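Long-range contact in maltose/maltodextrin-binding protein (Thermus thermophilus, PDB 2GH9), which binds maltotriose in the periplasm, probably as the solute-binding component of a maltodextrin uptake system: residues A[16-24]-A[284-292]. Residues are numbered along the deposited sequence; the frame is centred on the assembly and turned at random.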
loop_
_atom_site.group_PDB
_atom_site.type_symbol
_atom_site.label_atom_id
_atom_site.label_comp_id
_atom_site.label_asym_id
_atom_site.label_seq_id
_atom_site.Cartn_x
_atom_site.Cartn_y
_atom_site.Cartn_z
ATOM N N TRP A 16 10.088 -9.126 -13.763
ATOM C CA TRP A 16 11.320 -8.421 -13.361
ATOM C C TRP A 16 12.087 -9.168 -12.256
ATOM O O TRP A 16 13.305 -9.376 -12.356
ATOM C CB TRP A 16 10.978 -6.992 -12.902
ATOM C CG TRP A 16 12.088 -6.200 -12.224
ATOM C CD1 TRP A 16 12.955 -5.340 -12.817
ATOM C CD2 TRP A 16 12.393 -6.162 -10.824
ATOM N NE1 TRP A 16 13.769 -4.762 -11.889
ATOM C CE2 TRP A 16 13.457 -5.255 -10.655
ATOM C CE3 TRP A 16 11.866 -6.798 -9.699
ATOM C CZ2 TRP A 16 14.016 -4.987 -9.412
ATOM C CZ3 TRP A 16 12.415 -6.516 -8.462
ATOM C CH2 TRP A 16 13.478 -5.621 -8.334
ATOM N N LEU A 17 11.373 -9.566 -11.204
ATOM C CA LEU A 17 11.999 -10.262 -10.088
ATOM C C LEU A 17 12.629 -11.605 -10.520
ATOM O O LEU A 17 13.733 -11.954 -10.063
ATOM C CB LEU A 17 10.994 -10.481 -8.937
ATOM C CG LEU A 17 11.566 -11.186 -7.700
ATOM C CD1 LEU A 17 12.899 -10.574 -7.304
ATOM C CD2 LEU A 17 10.590 -11.209 -6.518
ATOM N N LYS A 18 11.930 -12.335 -11.390
ATOM C CA LYS A 18 12.428 -13.615 -11.912
ATOM C C LYS A 18 13.704 -13.409 -12.736
ATOM O O LYS A 18 14.643 -14.202 -12.618
ATOM C CB LYS A 18 11.352 -14.340 -12.750
ATOM C CG LYS A 18 10.214 -14.931 -11.931
ATOM C CD LYS A 18 9.451 -16.007 -12.731
ATOM C CE LYS A 18 8.352 -16.655 -11.942
ATOM N NZ LYS A 18 8.868 -17.351 -10.717
ATOM N N GLU A 19 13.721 -12.344 -13.544
ATOM C CA GLU A 19 14.885 -11.971 -14.347
ATOM C C GLU A 19 16.078 -11.624 -13.472
ATOM O O GLU A 19 17.196 -12.080 -13.743
ATOM C CB GLU A 19 14.600 -10.769 -15.262
ATOM C CG GLU A 19 15.836 -10.346 -16.099
ATOM C CD GLU A 19 15.695 -9.029 -16.818
ATOM O OE1 GLU A 19 14.578 -8.459 -16.860
ATOM O OE2 GLU A 19 16.733 -8.556 -17.351
ATOM N N GLN A 20 15.853 -10.796 -12.448
ATOM C CA GLN A 20 16.938 -10.445 -11.530
ATOM C C GLN A 20 17.488 -11.684 -10.817
ATOM O O GLN A 20 18.688 -11.755 -10.512
ATOM C CB GLN A 20 16.500 -9.377 -10.507
ATOM C CG GLN A 20 15.872 -8.101 -11.084
ATOM C CD GLN A 20 16.339 -7.750 -12.504
ATOM O OE1 GLN A 20 15.526 -7.617 -13.432
ATOM N NE2 GLN A 20 17.645 -7.599 -12.672
ATOM N N ALA A 21 16.618 -12.653 -10.552
ATOM C CA ALA A 21 17.019 -13.893 -9.892
ATOM C C ALA A 21 17.902 -14.732 -10.824
ATOM O O ALA A 21 18.895 -15.331 -10.382
ATOM C CB ALA A 21 15.798 -14.697 -9.447
ATOM N N ARG A 22 17.515 -14.777 -12.105
ATOM C CA ARG A 22 18.309 -15.474 -13.125
ATOM C C ARG A 22 19.688 -14.810 -13.260
ATOM O O ARG A 22 20.720 -15.475 -13.145
ATOM C CB ARG A 22 17.559 -15.505 -14.472
ATOM C CG ARG A 22 16.416 -16.523 -14.523
ATOM C CD ARG A 22 15.963 -16.803 -15.948
ATOM N NE ARG A 22 15.518 -15.578 -16.613
ATOM C CZ ARG A 22 14.268 -15.107 -16.600
ATOM N NH1 ARG A 22 13.289 -15.754 -15.969
ATOM N NH2 ARG A 22 13.993 -13.975 -17.237
ATOM N N THR A 23 19.694 -13.495 -13.460
ATOM C CA THR A 23 20.921 -12.712 -13.535
ATOM C C THR A 23 21.867 -12.903 -12.321
ATOM O O THR A 23 23.081 -12.994 -12.510
ATOM C CB THR A 23 20.609 -11.225 -13.721
ATOM O OG1 THR A 23 19.833 -11.053 -14.911
ATOM C CG2 THR A 23 21.870 -10.413 -13.835
ATOM N N PHE A 24 21.321 -12.974 -11.104
ATOM C CA PHE A 24 22.141 -13.220 -9.906
ATOM C C PHE A 24 22.768 -14.610 -9.886
ATOM O O PHE A 24 23.842 -14.783 -9.336
ATOM C CB PHE A 24 21.326 -13.047 -8.617
ATOM C CG PHE A 24 22.161 -13.002 -7.370
ATOM C CD1 PHE A 24 22.898 -11.868 -7.054
ATOM C CD2 PHE A 24 22.191 -14.076 -6.493
ATOM C CE1 PHE A 24 23.664 -11.814 -5.882
ATOM C CE2 PHE A 24 22.955 -14.029 -5.324
ATOM C CZ PHE A 24 23.684 -12.898 -5.021
ATOM N N VAL A 284 21.727 -11.245 1.353
ATOM C CA VAL A 284 22.021 -9.813 1.407
ATOM C C VAL A 284 22.561 -9.274 0.077
ATOM O O VAL A 284 22.113 -8.226 -0.400
ATOM C CB VAL A 284 22.988 -9.457 2.572
ATOM C CG1 VAL A 284 23.408 -7.999 2.504
ATOM C CG2 VAL A 284 22.347 -9.759 3.915
ATOM N N ASN A 285 23.512 -9.987 -0.534
ATOM C CA ASN A 285 24.066 -9.547 -1.809
ATOM C C ASN A 285 22.966 -9.474 -2.852
ATOM O O ASN A 285 22.903 -8.521 -3.602
ATOM C CB ASN A 285 25.182 -10.478 -2.296
ATOM C CG ASN A 285 26.519 -10.216 -1.617
ATOM O OD1 ASN A 285 26.790 -9.111 -1.149
ATOM N ND2 ASN A 285 27.360 -11.239 -1.566
ATOM N N PHE A 286 22.084 -10.465 -2.881
ATOM C CA PHE A 286 21.017 -10.479 -3.882
ATOM C C PHE A 286 20.046 -9.319 -3.651
ATOM O O PHE A 286 19.659 -8.639 -4.598
ATOM C CB PHE A 286 20.265 -11.801 -3.874
ATOM C CG PHE A 286 19.089 -11.820 -4.809
ATOM C CD1 PHE A 286 19.267 -11.547 -6.164
ATOM C CD2 PHE A 286 17.819 -12.121 -4.346
ATOM C CE1 PHE A 286 18.180 -11.561 -7.051
ATOM C CE2 PHE A 286 16.723 -12.140 -5.234
ATOM C CZ PHE A 286 16.911 -11.852 -6.581
ATOM N N ALA A 287 19.666 -9.100 -2.393
ATOM C CA ALA A 287 18.825 -7.955 -2.032
ATOM C C ALA A 287 19.423 -6.629 -2.527
ATOM O O ALA A 287 18.699 -5.773 -3.053
ATOM C CB ALA A 287 18.596 -7.916 -0.524
ATOM N N LYS A 288 20.742 -6.474 -2.379
ATOM C CA LYS A 288 21.399 -5.237 -2.765
ATOM C C LYS A 288 21.348 -5.055 -4.285
ATOM O O LYS A 288 21.205 -3.936 -4.734
ATOM C CB LYS A 288 22.833 -5.150 -2.194
ATOM C CG LYS A 288 22.856 -5.024 -0.663
ATOM C CD LYS A 288 24.214 -5.322 -0.034
ATOM C CE LYS A 288 25.236 -4.254 -0.366
ATOM N NZ LYS A 288 26.448 -4.344 0.528
ATOM N N THR A 289 21.397 -6.142 -5.055
ATOM C CA THR A 289 21.280 -6.042 -6.527
ATOM C C THR A 289 19.927 -5.458 -6.954
ATOM O O THR A 289 19.848 -4.791 -7.970
ATOM C CB THR A 289 21.501 -7.402 -7.280
ATOM O OG1 THR A 289 20.442 -8.346 -6.980
ATOM C CG2 THR A 289 22.877 -8.003 -6.942
ATOM N N LEU A 290 18.874 -5.717 -6.172
ATOM C CA LEU A 290 17.514 -5.342 -6.548
ATOM C C LEU A 290 17.226 -3.848 -6.377
ATOM O O LEU A 290 16.299 -3.324 -6.990
ATOM C CB LEU A 290 16.487 -6.179 -5.734
ATOM C CG LEU A 290 16.525 -7.718 -5.793
ATOM C CD1 LEU A 290 15.494 -8.354 -4.819
ATOM C CD2 LEU A 290 16.320 -8.262 -7.229
ATOM N N VAL A 291 18.015 -3.158 -5.552
ATOM C CA VAL A 291 17.718 -1.778 -5.175
ATOM C C VAL A 291 18.719 -0.744 -5.717
ATOM O O VAL A 291 18.708 0.413 -5.302
ATOM C CB VAL A 291 17.549 -1.612 -3.622
ATOM C CG1 VAL A 291 16.435 -2.536 -3.100
ATOM C CG2 VAL A 291 18.871 -1.839 -2.879
ATOM N N THR A 292 19.547 -1.150 -6.674
ATOM C CA THR A 292 20.334 -0.176 -7.440
ATOM C C THR A 292 19.409 0.747 -8.229
ATOM O O THR A 292 18.304 0.356 -8.614
ATOM C CB THR A 292 21.305 -0.844 -8.439
ATOM O OG1 THR A 292 20.561 -1.446 -9.503
ATOM C CG2 THR A 292 22.159 -1.887 -7.748
HETATM O O HOH W 1 20.458 -9.726 -9.898
#
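F24 lays one face of its ring over F286: CB of F286 sits 3.7 Å from the ring centroid of F24, almost on the ring normal, a CH-pi contact. The two rings meet obliquely, planes at 55°, and CD1 of F286 comes within 3.5 Å of CG of F24. With CG anti to the backbone N (chi1 175°), F286 reaches across to helix 16-24, where its CE1 edge meets O of Q20 and its CZ nears A21. CG2 of T289 and CB of N285 also touch the F24 ring. Replacing F24 by an alanine would probably open a gap between the helices and leave F286 without the ring over its CB. At the other end CD2 of L290 packs 3.5 Å from CB of Q20 and touches L17, while the W16 ring, one face under CG of Q20, turns its edge to the buried, unpartnered O of L290. One water donates to both O of Q20 and OG1 of T289. Segments 16-24 and 284-290 have N-to-C directions 128° apart, and L17, A21, F24, F286 and L290 reach strands 3-7, 32-36 or 58-63: two helices covering one face of a lobe's central sheet, as in the alpha/beta fold of periplasmic binding proteins.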